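Local coordinates for cytolethal distending toxin protein B (Haemophilus ducreyi, PDB 1SR4), which probably serves as the DNase I-like nuclease subunit of a three-protein bacterial genotoxin that damages host-cell DNA and so disturbs the cell cycle, at residues P193-S196 with E197-I201; F178-A181 with P182-E186; L73-R76 with S77-N80; V18-S21 with K22-N26. One frame throughout, in Å; residues are numbered along the deposited sequence.

Contact 1: residues P193-S196 with E197-I201; sequences PAVS and ENTII
Asn198 folds its side chain back over the turn that precedes it and fastens on Ala194 O. Its CB lies 3.3 Å from Ala194 O, and CG stays at about the same distance. At the tip, Asn198 ND2 donates to Ala194 O over a short 2.6 Å. With CG anti to the carbonyl carbon (chi1 -76°), the amide lies beside its own backbone N and reaches back to Ala194 O. The carbonyl oxygen sits somewhat out of the amide plane, and the donor is tilted from the carbonyl plane, making the bond firm in length but bent. A weak bond from the backbone N of Asn198 reaches the same oxygen, while the stronger one from Asn198 N goes to Val195 O at 3.0 Å. That second carbonyl is also taken by Thr199, whose OG1 donates to Val195 O at 2.9 Å. Asn198 N and Thr199 OG1 approach Val195 O from opposite faces of its carbonyl plane, each well out of that plane. Thr199 CG2 also rests 3.3 Å from Val195 O, so both branches of the threonine lie near one oxygen. Glu197 N completes a regular helical bond to Pro193 O (2.9 Å). Carbonyls at the close of this short helix thus find donors in side chains as well as in the backbone. Val195 packs on Ile151 and Phe155 of helix 147-159 and on Leu189 of helix 182-189. Beyond the turn the chain enters strand 200-202, an outer strand of the six-stranded sheet beside strand 216-221, where Thr199 touches Ile219.

Contact 2: residues F178-A181 with P182-E186; sequences FNRA and PANLE
Arg180 lays one face of its guanidinium on Leu185, whose CD1 stands 3.8 Å above the guanidinium plane, offset toward the rim. The two side chains cross at about a right angle. Along its edge the same group holds Asn184 side-on: Arg180 NE donates to Asn184 OD1 at 2.8 Å and Arg180 NH2 to that same OD1 at 2.9 Å. The oxygen lies near the guanidinium plane, with the NE bond also in the carbonyl plane of the amide and the NH2 bond tilted from it; the two flat groups are turned 53° apart. The arginine reaches this place with CG wedged between the backbone N and carbonyl carbon (chi1 60°) and a bend at chi3. On its other branch Leu185 CD2 meets Phe178 CD1 obliquely at 3.9 Å. Ala181 is the N-cap of helix 182-189, which opens with Pro182, and the first helical bond runs from Leu185 N to Ala181 O (3.0 Å). Phe178 and Asn179 belong to the Gly-Asp-Phe-Asn signature of the DNase I-like family, so the contact ties that loop to the following helix. Phe178 stacks on Tyr217, whose hydroxyl is hydrogen-bonded to Arg180 O, and Arg180 NH1 has a weak bond to Gly144 O. The chemistry implies that the guanidinium is probably held in its rotation: an aliphatic branch covers one face and a doubly gripped amide oxygen occupies its edge. Sharing two N-H groups of a cation probably polarises the Asn184 carbonyl and sets which end of the amide faces the arginine.

Contact 3: residues L73-R76 with S77-N80; sequences LGTR and SRPN
Backbone bonds join Leu73 to Asn80 and Thr75 to Arg78. The sounder is Leu73 N to Asn80 O at 2.8 Å, with the donor above the carbonyl plane. Between Thr75 and Arg78 the backbone N-H groups make weak, bent bonds to each other's carbonyl oxygens. Between these pairs Gly74 CA adds a CA-H...O contact to Arg78 O, 3.6 Å long. Side chain to backbone, Thr75 does most of the work: Arg78 N donates to Thr75 OG1 at 2.8 Å. The threonine is turned for this, its OG1 lying between the backbone N and the carbonyl carbon (chi1 63°). The residues Thr75 to Arg78 form a type I beta turn, with Arg76 and Ser77 at its corners, closing the beta hairpin whose arms are the neighbouring antiparallel strands 67-72 and 81-87. Asn72 braces the loop: its OD1 accepts from Gly74 N and Asn80 N, and its ND2 donates to Thr75 O. Two waters supply the solvent-mediated links. One donates to Leu73 O at 2.8 Å and accepts from Asn80 ND2 at 3.1 Å; the other lies 2.7 Å from both Thr75 OG1 and Ser77 OG and bridges the two hydroxyls. Van der Waals contact is slight: Leu73 CB lies 3.9 Å from Asn80 ND2, and the OD1 of that amide is held by Arg103. Between subunits, Arg78 bends away at chi2 and chi3 and its NH2 is bonded to Gln51 O of the toxin subunit A chain, on which Thr75 and Ser77 also pack.

Contact 4: residues V18-S21 with K22-N26; sequences VNES and KWNIN
Glu20 O is gripped twice by Asn24: the backbone N donates to it at 3.2 Å, and the side-chain ND2 adds a weak bond at 3.1 Å. This is the first turn of helix 20-31, the helix of a beta-alpha-beta crossover linking the parallel strands 7-11 and 39-43 of the DNase I-like sandwich; the helix widens into a pi-type turn at 23-26. Asn24 ND2 also donates to Glu20 OE2 (3.0 Å), meeting it on the anti side and 35° out of the carboxylate plane. The glutamate curls back to receive it through a bend at chi2 (70°), leaving carboxylate and amide 44° apart. Asn24 OD1 is bonded to Arg28, one turn on, and Glu20 OE1 to Ser50 N. Asn19, at the N-cap without a capping bond from its side chain, runs side by side with Trp23; Asn19 ND2 lies at the ring edge, 3.6 Å from Trp23 NE1, and both nitrogens donate to Ala45 O. Across the helix start, Val18 CG1 touches Lys22 CE at 3.8 Å. Lys22 NZ is bonded to the carbonyls of Leu12, Gln13 and Thr249, while Asp50 of the protein C chain takes Ser21 OG and Asn19 N. Further on, Ile25 N donates to Ser21 O at 2.8 Å, and Ile25 CG1 presses against that same oxygen at 3.1 Å.

Contacts 1 and 2 are neighbours, both partly buried, their centres 14 Å apart, joined where Ile201 CD1 meets Leu185 CD2 at 3.7 Å; both lie at the edge of the six-stranded sheet, where short helices meet its outer strand 200-202. Contacts 3 and 4 lie across the chain's centre from contact 1 and belong to the eight-stranded sheet and its crossover helix. Contact 4 is the buried one, its polar side chains bonded to surrounding backbone and to protein C; contact 3, a partly buried hairpin tip, adds waters and a bond to subunit A. Residues 197-201 leave a helix, whereas 178-181 and 18-19 lead into one. Side-chain donors serve carbonyls at contact 1; an arginine grips an amide at contact 2.

Contact 1: residues P193-S196 with E197-I201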
ATOM      1  N   PRO B 193      28.425 -20.106   9.519  1.00 30.27           N
ATOM      2  CA  PRO B 193      29.434 -19.131   9.097  1.00 28.25           C
ATOM      3  C   PRO B 193      29.454 -18.775   7.617  1.00 26.11           C
ATOM      4  O   PRO B 193      29.471 -17.601   7.274  1.00 25.91           O
ATOM      5  CB  PRO B 193      30.746 -19.764   9.569  1.00 29.49           C
ATOM      6  CG  PRO B 193      30.318 -20.524  10.800  1.00 30.43           C
ATOM      7  CD  PRO B 193      29.042 -21.182  10.317  1.00 29.68           C
ATOM      8  N   ALA B 194      29.450 -19.766   6.736  1.00 24.20           N
ATOM      9  CA  ALA B 194      29.495 -19.463   5.309  1.00 24.68           C
ATOM     10  C   ALA B 194      28.266 -18.686   4.823  1.00 23.68           C
ATOM     11  O   ALA B 194      28.367 -17.820   3.955  1.00 23.21           O
ATOM     12  CB  ALA B 194      29.661 -20.750   4.498  1.00 24.44           C
ATOM     13  N   VAL B 195      27.109 -18.995   5.383  1.00 22.57           N
ATOM     14  CA  VAL B 195      25.887 -18.312   4.990  1.00 20.95           C
ATOM     15  C   VAL B 195      25.922 -16.888   5.523  1.00 20.29           C
ATOM     16  O   VAL B 195      25.696 -15.915   4.786  1.00 19.39           O
ATOM     17  CB  VAL B 195      24.649 -19.031   5.561  1.00 20.86           C
ATOM     18  CG1 VAL B 195      23.391 -18.233   5.237  1.00 21.54           C
ATOM     19  CG2 VAL B 195      24.554 -20.429   4.981  1.00 21.08           C
ATOM     20  N   SER B 196      26.215 -16.791   6.812  1.00 19.25           N
ATOM     21  CA  SER B 196      26.292 -15.528   7.525  1.00 21.14           C
ATOM     22  C   SER B 196      27.268 -14.554   6.868  1.00 22.76           C
ATOM     23  O   SER B 196      26.992 -13.359   6.755  1.00 23.24           O
ATOM     24  CB  SER B 196      26.718 -15.810   8.968  1.00 23.16           C
ATOM     25  OG  SER B 196      26.805 -14.631   9.750  1.00 24.16           O
ATOM     26  N   GLU B 197      28.405 -15.062   6.418  1.00 22.16           N
ATOM     27  CA  GLU B 197      29.402 -14.199   5.801  1.00 23.26           C
ATOM     28  C   GLU B 197      29.088 -13.844   4.346  1.00 20.92           C
ATOM     29  O   GLU B 197      29.631 -12.893   3.797  1.00 21.14           O
ATOM     30  CB  GLU B 197      30.787 -14.847   5.916  1.00 26.44           C
ATOM     31  CG  GLU B 197      31.185 -15.128   7.371  1.00 31.41           C
ATOM     32  CD  GLU B 197      32.629 -15.582   7.525  1.00 34.73           C
ATOM     33  OE1 GLU B 197      33.241 -15.981   6.505  1.00 34.12           O
ATOM     34  OE2 GLU B 197      33.138 -15.545   8.673  1.00 35.96           O
ATOM     35  N   ASN B 198      28.196 -14.595   3.719  1.00 19.38           N
ATOM     36  CA  ASN B 198      27.859 -14.302   2.331  1.00 17.50           C
ATOM     37  C   ASN B 198      26.511 -13.611   2.172  1.00 15.43           C
ATOM     38  O   ASN B 198      26.017 -13.464   1.058  1.00 13.57           O
ATOM     39  CB  ASN B 198      27.889 -15.590   1.514  1.00 19.80           C
ATOM     40  CG  ASN B 198      29.299 -16.045   1.209  1.00 23.61           C
ATOM     41  OD1 ASN B 198      30.031 -15.372   0.486  1.00 26.02           O
ATOM     42  ND2 ASN B 198      29.691 -17.186   1.760  1.00 23.70           N
ATOM     43  N   THR B 199      25.918 -13.180   3.280  1.00 13.43           N
ATOM     44  CA  THR B 199      24.616 -12.511   3.214  1.00 14.03           C
ATOM     45  C   THR B 199      24.557 -11.256   4.054  1.00 14.85           C
ATOM     46  O   THR B 199      25.392 -11.035   4.928  1.00 14.59           O
ATOM     47  CB  THR B 199      23.477 -13.413   3.721  1.00 13.53           C
ATOM     48  OG1 THR B 199      23.753 -13.790   5.077  1.00 14.56           O
ATOM     49  CG2 THR B 199      23.336 -14.647   2.846  1.00 13.03           C
ATOM     50  N   ILE B 200      23.547 -10.435   3.793  1.00 15.24           N
ATOM     51  CA  ILE B 200      23.375  -9.222   4.559  1.00 15.71           C
ATOM     52  C   ILE B 200      21.878  -8.990   4.732  1.00 14.97           C
ATOM     53  O   ILE B 200      21.116  -9.074   3.770  1.00 12.66           O
ATOM     54  CB  ILE B 200      24.078  -8.022   3.846  1.00 18.59           C
ATOM     55  CG1 ILE B 200      24.157  -6.812   4.784  1.00 20.37           C
ATOM     56  CG2 ILE B 200      23.399  -7.729   2.515  1.00 19.22           C
ATOM     57  CD1 ILE B 200      22.938  -6.015   4.863  1.00 25.80           C
ATOM     58  N   ILE B 201      21.470  -8.740   5.975  1.00 15.01           N
ATOM     59  CA  ILE B 201      20.070  -8.483   6.290  1.00 15.61           C
ATOM     60  C   ILE B 201      19.804  -6.995   6.055  1.00 15.59           C
ATOM     61  O   ILE B 201      20.534  -6.153   6.575  1.00 14.67           O
ATOM     62  CB  ILE B 201      19.747  -8.776   7.777  1.00 17.41           C
ATOM     63  CG1 ILE B 201      19.958 -10.261   8.113  1.00 18.70           C
ATOM     64  CG2 ILE B 201      18.305  -8.366   8.083  1.00 15.86           C
ATOM     65  CD1 ILE B 201      19.005 -11.159   7.459  1.00 24.45           C
TER

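Contact 2: residues F178-A181 with P182-E186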
ATOM      1  N   PHE B 178       9.488 -12.603   8.098  1.00 10.40           N
ATOM      2  CA  PHE B 178      10.380 -13.493   8.835  1.00 11.19           C
ATOM      3  C   PHE B 178       9.888 -13.812  10.234  1.00 12.10           C
ATOM      4  O   PHE B 178      10.382 -14.734  10.878  1.00 11.87           O
ATOM      5  CB  PHE B 178      11.788 -12.893   8.899  1.00 11.03           C
ATOM      6  CG  PHE B 178      12.541 -13.013   7.607  1.00 13.29           C
ATOM      7  CD1 PHE B 178      13.311 -14.138   7.345  1.00 13.01           C
ATOM      8  CD2 PHE B 178      12.459 -12.015   6.638  1.00 12.22           C
ATOM      9  CE1 PHE B 178      13.999 -14.276   6.141  1.00 13.36           C
ATOM     10  CE2 PHE B 178      13.141 -12.144   5.430  1.00 13.40           C
ATOM     11  CZ  PHE B 178      13.916 -13.281   5.184  1.00 11.84           C
ATOM     12  N   ASN B 179       8.918 -13.042  10.707  1.00 10.68           N
ATOM     13  CA  ASN B 179       8.348 -13.278  12.018  1.00 10.30           C
ATOM     14  C   ASN B 179       9.342 -13.279  13.175  1.00 10.85           C
ATOM     15  O   ASN B 179       9.158 -14.002  14.143  1.00 10.80           O
ATOM     16  CB  ASN B 179       7.538 -14.589  12.015  1.00 11.38           C
ATOM     17  CG  ASN B 179       6.059 -14.350  11.744  1.00 10.79           C
ATOM     18  OD1 ASN B 179       5.479 -13.431  12.307  1.00 12.19           O
ATOM     19  ND2 ASN B 179       5.442 -15.174  10.892  1.00 10.31           N
ATOM     20  N   ARG B 180      10.385 -12.466  13.073  1.00  9.60           N
ATOM     21  CA  ARG B 180      11.381 -12.336  14.144  1.00 11.03           C
ATOM     22  C   ARG B 180      12.169 -11.077  13.832  1.00 11.08           C
ATOM     23  O   ARG B 180      12.229 -10.653  12.679  1.00 11.61           O
ATOM     24  CB  ARG B 180      12.315 -13.554  14.196  1.00 10.82           C
ATOM     25  CG  ARG B 180      13.110 -13.785  12.908  1.00 14.37           C
ATOM     26  CD  ARG B 180      13.614 -15.216  12.817  1.00 12.84           C
ATOM     27  NE  ARG B 180      14.656 -15.502  13.797  1.00 14.39           N
ATOM     28  CZ  ARG B 180      15.295 -16.666  13.864  1.00 15.97           C
ATOM     29  NH1 ARG B 180      14.990 -17.641  13.014  1.00 15.40           N
ATOM     30  NH2 ARG B 180      16.246 -16.855  14.764  1.00 16.16           N
ATOM     31  N   ALA B 181      12.760 -10.468  14.850  1.00 11.99           N
ATOM     32  CA  ALA B 181      13.518  -9.246  14.658  1.00 11.82           C
ATOM     33  C   ALA B 181      14.742  -9.476  13.783  1.00 12.12           C
ATOM     34  O   ALA B 181      15.325 -10.560  13.771  1.00 12.44           O
ATOM     35  CB  ALA B 181      13.936  -8.687  16.012  1.00 14.18           C
ATOM     36  N   PRO B 182      15.143  -8.458  13.021  1.00 13.19           N
ATOM     37  CA  PRO B 182      16.319  -8.616  12.158  1.00 14.71           C
ATOM     38  C   PRO B 182      17.573  -9.036  12.949  1.00 15.28           C
ATOM     39  O   PRO B 182      18.345  -9.884  12.501  1.00 14.22           O
ATOM     40  CB  PRO B 182      16.471  -7.236  11.526  1.00 14.58           C
ATOM     41  CG  PRO B 182      15.058  -6.740  11.452  1.00 14.18           C
ATOM     42  CD  PRO B 182      14.448  -7.187  12.761  1.00 13.22           C
ATOM     43  N   ALA B 183      17.777  -8.432  14.118  1.00 15.35           N
ATOM     44  CA  ALA B 183      18.946  -8.757  14.936  1.00 17.01           C
ATOM     45  C   ALA B 183      18.873 -10.180  15.475  1.00 16.16           C
ATOM     46  O   ALA B 183      19.896 -10.843  15.634  1.00 17.06           O
ATOM     47  CB  ALA B 183      19.079  -7.768  16.109  1.00 16.62           C
ATOM     48  N   ASN B 184      17.664 -10.638  15.784  1.00 15.74           N
ATOM     49  CA  ASN B 184      17.497 -11.988  16.299  1.00 16.15           C
ATOM     50  C   ASN B 184      17.888 -12.982  15.202  1.00 16.79           C
ATOM     51  O   ASN B 184      18.569 -13.972  15.463  1.00 18.11           O
ATOM     52  CB  ASN B 184      16.045 -12.192  16.755  1.00 16.62           C
ATOM     53  CG  ASN B 184      15.731 -13.638  17.109  1.00 17.38           C
ATOM     54  OD1 ASN B 184      15.519 -14.479  16.235  1.00 19.12           O
ATOM     55  ND2 ASN B 184      15.691 -13.927  18.397  1.00 18.63           N
ATOM     56  N   LEU B 185      17.482 -12.703  13.966  1.00 15.57           N
ATOM     57  CA  LEU B 185      17.831 -13.578  12.848  1.00 15.99           C
ATOM     58  C   LEU B 185      19.331 -13.509  12.583  1.00 15.78           C
ATOM     59  O   LEU B 185      19.974 -14.526  12.351  1.00 13.00           O
ATOM     60  CB  LEU B 185      17.089 -13.164  11.570  1.00 15.65           C
ATOM     61  CG  LEU B 185      17.452 -13.961  10.311  1.00 16.93           C
ATOM     62  CD1 LEU B 185      17.166 -15.448  10.540  1.00 15.79           C
ATOM     63  CD2 LEU B 185      16.661 -13.443   9.118  1.00 15.93           C
ATOM     64  N   GLU B 186      19.875 -12.299  12.606  1.00 17.09           N
ATOM     65  CA  GLU B 186      21.296 -12.098  12.358  1.00 19.46           C
ATOM     66  C   GLU B 186      22.161 -12.944  13.309  1.00 19.92           C
ATOM     67  O   GLU B 186      23.112 -13.599  12.880  1.00 18.77           O
ATOM     68  CB  GLU B 186      21.643 -10.606  12.497  1.00 22.12           C
ATOM     69  CG  GLU B 186      23.134 -10.284  12.362  1.00 30.16           C
ATOM     70  CD  GLU B 186      23.448  -8.803  12.579  1.00 34.19           C
ATOM     71  OE1 GLU B 186      22.940  -8.208  13.556  1.00 36.98           O
ATOM     72  OE2 GLU B 186      24.217  -8.232  11.775  1.00 38.32           O
TER

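Contact 3: residues L73-R76 with S77-N80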
ATOM      1  N   LEU B  73      -3.387  -4.053 -14.765  1.00  9.67           N
ATOM      2  CA  LEU B  73      -3.605  -2.966 -13.807  1.00 10.59           C
ATOM      3  C   LEU B  73      -4.244  -1.758 -14.498  1.00 12.04           C
ATOM      4  O   LEU B  73      -4.650  -0.792 -13.843  1.00 12.45           O
ATOM      5  CB  LEU B  73      -2.271  -2.540 -13.174  1.00 11.55           C
ATOM      6  CG  LEU B  73      -1.473  -3.614 -12.424  1.00  9.94           C
ATOM      7  CD1 LEU B  73      -0.075  -3.081 -12.110  1.00 13.84           C
ATOM      8  CD2 LEU B  73      -2.201  -4.007 -11.141  1.00 12.97           C
ATOM      9  N   GLY B  74      -4.299  -1.803 -15.824  1.00 10.06           N
ATOM     10  CA  GLY B  74      -4.908  -0.719 -16.564  1.00  9.21           C
ATOM     11  C   GLY B  74      -6.226  -1.160 -17.176  1.00 10.22           C
ATOM     12  O   GLY B  74      -6.829  -2.149 -16.742  1.00 11.14           O
ATOM     13  N   THR B  75      -6.678  -0.422 -18.187  1.00  9.18           N
ATOM     14  CA  THR B  75      -7.928  -0.713 -18.882  1.00  9.05           C
ATOM     15  C   THR B  75      -7.674  -1.651 -20.073  1.00  9.61           C
ATOM     16  O   THR B  75      -6.529  -1.949 -20.403  1.00 10.65           O
ATOM     17  CB  THR B  75      -8.560   0.601 -19.417  1.00 10.77           C
ATOM     18  OG1 THR B  75      -7.678   1.193 -20.383  1.00  9.33           O
ATOM     19  CG2 THR B  75      -8.765   1.607 -18.268  1.00  9.69           C
ATOM     20  N   ARG B  76      -8.740  -2.131 -20.711  1.00  9.90           N
ATOM     21  CA  ARG B  76      -8.567  -2.990 -21.874  1.00 10.49           C
ATOM     22  C   ARG B  76      -7.894  -2.177 -22.985  1.00 11.85           C
ATOM     23  O   ARG B  76      -7.033  -2.697 -23.685  1.00 12.45           O
ATOM     24  CB  ARG B  76      -9.921  -3.529 -22.370  1.00  9.25           C
ATOM     25  CG  ARG B  76      -9.823  -4.346 -23.684  1.00  9.71           C
ATOM     26  CD  ARG B  76     -11.151  -5.044 -24.028  1.00  8.87           C
ATOM     27  NE  ARG B  76     -11.587  -5.893 -22.922  1.00  8.14           N
ATOM     28  CZ  ARG B  76     -11.113  -7.110 -22.672  1.00  9.98           C
ATOM     29  NH1 ARG B  76     -10.188  -7.641 -23.460  1.00  9.50           N
ATOM     30  NH2 ARG B  76     -11.548  -7.790 -21.616  1.00  9.06           N
ATOM     31  N   SER B  77      -8.258  -0.897 -23.135  1.00 10.11           N
ATOM     32  CA  SER B  77      -7.649  -0.094 -24.188  1.00 11.10           C
ATOM     33  C   SER B  77      -6.254   0.409 -23.828  1.00 10.85           C
ATOM     34  O   SER B  77      -5.455   0.689 -24.710  1.00 12.66           O
ATOM     35  CB  SER B  77      -8.560   1.083 -24.583  1.00 12.21           C
ATOM     36  OG  SER B  77      -8.694   2.002 -23.530  1.00 16.02           O
ATOM     37  N   ARG B  78      -5.949   0.524 -22.542  1.00 10.86           N
ATOM     38  CA  ARG B  78      -4.617   0.962 -22.140  1.00  9.95           C
ATOM     39  C   ARG B  78      -4.100   0.024 -21.064  1.00 10.79           C
ATOM     40  O   ARG B  78      -4.058   0.349 -19.873  1.00 11.26           O
ATOM     41  CB  ARG B  78      -4.625   2.426 -21.661  1.00  9.08           C
ATOM     42  CG  ARG B  78      -4.690   3.464 -22.817  1.00  8.81           C
ATOM     43  CD  ARG B  78      -3.465   3.406 -23.748  1.00  8.57           C
ATOM     44  NE  ARG B  78      -2.228   3.408 -22.973  1.00 11.76           N
ATOM     45  CZ  ARG B  78      -1.758   4.456 -22.306  1.00 14.23           C
ATOM     46  NH1 ARG B  78      -0.633   4.342 -21.608  1.00 16.16           N
ATOM     47  NH2 ARG B  78      -2.390   5.630 -22.363  1.00 11.75           N
ATOM     48  N   PRO B  79      -3.709  -1.182 -21.481  1.00 11.38           N
ATOM     49  CA  PRO B  79      -3.192  -2.180 -20.548  1.00 10.24           C
ATOM     50  C   PRO B  79      -1.887  -1.777 -19.863  1.00 11.14           C
ATOM     51  O   PRO B  79      -1.084  -0.976 -20.382  1.00  9.28           O
ATOM     52  CB  PRO B  79      -3.061  -3.433 -21.419  1.00 11.14           C
ATOM     53  CG  PRO B  79      -2.845  -2.884 -22.799  1.00 12.74           C
ATOM     54  CD  PRO B  79      -3.772  -1.705 -22.857  1.00  9.43           C
ATOM     55  N   ASN B  80      -1.706  -2.328 -18.673  1.00  9.02           N
ATOM     56  CA  ASN B  80      -0.537  -2.078 -17.849  1.00 11.91           C
ATOM     57  C   ASN B  80      -0.392  -3.423 -17.150  1.00 12.06           C
ATOM     58  O   ASN B  80      -0.876  -3.623 -16.032  1.00 13.41           O
ATOM     59  CB  ASN B  80      -0.848  -0.942 -16.868  1.00 10.92           C
ATOM     60  CG  ASN B  80       0.281  -0.678 -15.900  1.00 14.86           C
ATOM     61  OD1 ASN B  80       1.407  -1.142 -16.081  1.00 16.33           O
ATOM     62  ND2 ASN B  80      -0.012   0.089 -14.868  1.00 19.12           N
TER
HETATM   63  O   HOH W   1      -2.757   1.250 -14.014  1.00 38.13           O
HETATM   64  O   HOH W   2      -8.221   3.601 -21.407  1.00 21.14           O

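Contact 4: residues V18-S21 with K22-N26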
ATOM      1  N   VAL B  18     -12.321 -10.847   3.367  1.00 13.54           N
ATOM      2  CA  VAL B  18     -11.713  -9.672   2.728  1.00 14.06           C
ATOM      3  C   VAL B  18     -10.430 -10.110   2.023  1.00 12.73           C
ATOM      4  O   VAL B  18      -9.512 -10.636   2.664  1.00  9.42           O
ATOM      5  CB  VAL B  18     -11.368  -8.587   3.773  1.00 14.01           C
ATOM      6  CG1 VAL B  18     -11.131  -7.240   3.068  1.00 16.46           C
ATOM      7  CG2 VAL B  18     -12.500  -8.467   4.800  1.00 13.78           C
ATOM      8  N   ASN B  19     -10.354  -9.876   0.712  1.00 11.30           N
ATOM      9  CA  ASN B  19      -9.192 -10.334  -0.062  1.00 10.01           C
ATOM     10  C   ASN B  19      -9.048  -9.523  -1.340  1.00  9.74           C
ATOM     11  O   ASN B  19      -8.034  -8.869  -1.556  1.00  9.47           O
ATOM     12  CB  ASN B  19      -9.406 -11.815  -0.401  1.00 12.98           C
ATOM     13  CG  ASN B  19      -8.167 -12.500  -0.992  1.00 18.76           C
ATOM     14  OD1 ASN B  19      -8.223 -13.683  -1.329  1.00 24.77           O
ATOM     15  ND2 ASN B  19      -7.066 -11.783  -1.105  1.00 18.90           N
ATOM     16  N   GLU B  20     -10.082  -9.576  -2.177  1.00  9.35           N
ATOM     17  CA  GLU B  20     -10.122  -8.861  -3.447  1.00  9.64           C
ATOM     18  C   GLU B  20      -9.920  -7.358  -3.283  1.00  9.38           C
ATOM     19  O   GLU B  20      -9.193  -6.739  -4.051  1.00 10.02           O
ATOM     20  CB  GLU B  20     -11.472  -9.122  -4.138  1.00  9.58           C
ATOM     21  CG  GLU B  20     -11.629  -8.536  -5.539  1.00 13.67           C
ATOM     22  CD  GLU B  20     -10.764  -9.246  -6.580  1.00 15.83           C
ATOM     23  OE1 GLU B  20     -10.479 -10.440  -6.404  1.00 18.70           O
ATOM     24  OE2 GLU B  20     -10.372  -8.616  -7.584  1.00 18.33           O
ATOM     25  N   SER B  21     -10.561  -6.754  -2.290  1.00  9.36           N
ATOM     26  CA  SER B  21     -10.408  -5.313  -2.133  1.00  9.45           C
ATOM     27  C   SER B  21      -8.963  -4.929  -1.801  1.00 10.84           C
ATOM     28  O   SER B  21      -8.476  -3.880  -2.245  1.00 10.25           O
ATOM     29  CB  SER B  21     -11.387  -4.773  -1.076  1.00  9.27           C
ATOM     30  OG  SER B  21     -11.190  -5.392   0.190  1.00 13.62           O
ATOM     31  N   LYS B  22      -8.264  -5.794  -1.066  1.00  9.01           N
ATOM     32  CA  LYS B  22      -6.874  -5.517  -0.694  1.00 10.28           C
ATOM     33  C   LYS B  22      -5.942  -5.479  -1.908  1.00  9.74           C
ATOM     34  O   LYS B  22      -5.031  -4.650  -1.979  1.00  9.47           O
ATOM     35  CB  LYS B  22      -6.369  -6.551   0.322  1.00  9.94           C
ATOM     36  CG  LYS B  22      -7.263  -6.692   1.575  1.00 10.25           C
ATOM     37  CD  LYS B  22      -6.515  -7.385   2.722  1.00  9.88           C
ATOM     38  CE  LYS B  22      -7.419  -7.634   3.926  1.00 11.22           C
ATOM     39  NZ  LYS B  22      -6.582  -7.987   5.134  1.00  9.51           N
ATOM     40  N   TRP B  23      -6.151  -6.381  -2.861  1.00  8.56           N
ATOM     41  CA  TRP B  23      -5.333  -6.370  -4.070  1.00  7.01           C
ATOM     42  C   TRP B  23      -5.636  -5.089  -4.855  1.00  7.40           C
ATOM     43  O   TRP B  23      -4.730  -4.449  -5.385  1.00  7.84           O
ATOM     44  CB  TRP B  23      -5.665  -7.549  -4.990  1.00  9.30           C
ATOM     45  CG  TRP B  23      -5.065  -8.859  -4.610  1.00  8.17           C
ATOM     46  CD1 TRP B  23      -5.622  -9.813  -3.806  1.00 10.21           C
ATOM     47  CD2 TRP B  23      -3.812  -9.384  -5.049  1.00 10.02           C
ATOM     48  NE1 TRP B  23      -4.796 -10.902  -3.720  1.00 11.09           N
ATOM     49  CE2 TRP B  23      -3.676 -10.672  -4.475  1.00 10.23           C
ATOM     50  CE3 TRP B  23      -2.790  -8.899  -5.883  1.00 10.42           C
ATOM     51  CZ2 TRP B  23      -2.561 -11.481  -4.701  1.00  7.64           C
ATOM     52  CZ3 TRP B  23      -1.677  -9.708  -6.111  1.00 10.66           C
ATOM     53  CH2 TRP B  23      -1.572 -10.984  -5.520  1.00 11.31           C
ATOM     54  N   ASN B  24      -6.908  -4.711  -4.922  1.00  9.26           N
ATOM     55  CA  ASN B  24      -7.279  -3.535  -5.698  1.00 10.10           C
ATOM     56  C   ASN B  24      -7.053  -2.190  -5.049  1.00 11.80           C
ATOM     57  O   ASN B  24      -7.000  -1.176  -5.743  1.00 10.85           O
ATOM     58  CB  ASN B  24      -8.707  -3.675  -6.195  1.00 10.78           C
ATOM     59  CG  ASN B  24      -8.817  -4.736  -7.267  1.00 14.72           C
ATOM     60  OD1 ASN B  24      -8.189  -4.627  -8.326  1.00 15.02           O
ATOM     61  ND2 ASN B  24      -9.578  -5.785  -6.991  1.00 16.46           N
ATOM     62  N   ILE B  25      -6.906  -2.176  -3.728  1.00  8.18           N
ATOM     63  CA  ILE B  25      -6.613  -0.931  -3.037  1.00  8.79           C
ATOM     64  C   ILE B  25      -5.089  -0.814  -2.882  1.00 11.54           C
ATOM     65  O   ILE B  25      -4.445  -0.008  -3.567  1.00 12.75           O
ATOM     66  CB  ILE B  25      -7.279  -0.885  -1.642  1.00  8.20           C
ATOM     67  CG1 ILE B  25      -8.803  -0.841  -1.812  1.00  9.26           C
ATOM     68  CG2 ILE B  25      -6.765   0.339  -0.826  1.00  8.39           C
ATOM     69  CD1 ILE B  25      -9.573  -0.971  -0.508  1.00  8.49           C
ATOM     70  N   ASN B  26      -4.495  -1.654  -2.036  1.00 10.87           N
ATOM     71  CA  ASN B  26      -3.059  -1.553  -1.778  1.00  8.92           C
ATOM     72  C   ASN B  26      -2.063  -2.145  -2.787  1.00 10.94           C
ATOM     73  O   ASN B  26      -1.103  -1.465  -3.178  1.00  9.09           O
ATOM     74  CB  ASN B  26      -2.763  -2.110  -0.388  1.00 10.42           C
ATOM     75  CG  ASN B  26      -3.549  -1.399   0.697  1.00 10.56           C
ATOM     76  OD1 ASN B  26      -4.357  -2.008   1.394  1.00  9.70           O
ATOM     77  ND2 ASN B  26      -3.320  -0.099   0.838  1.00  8.63           N
TER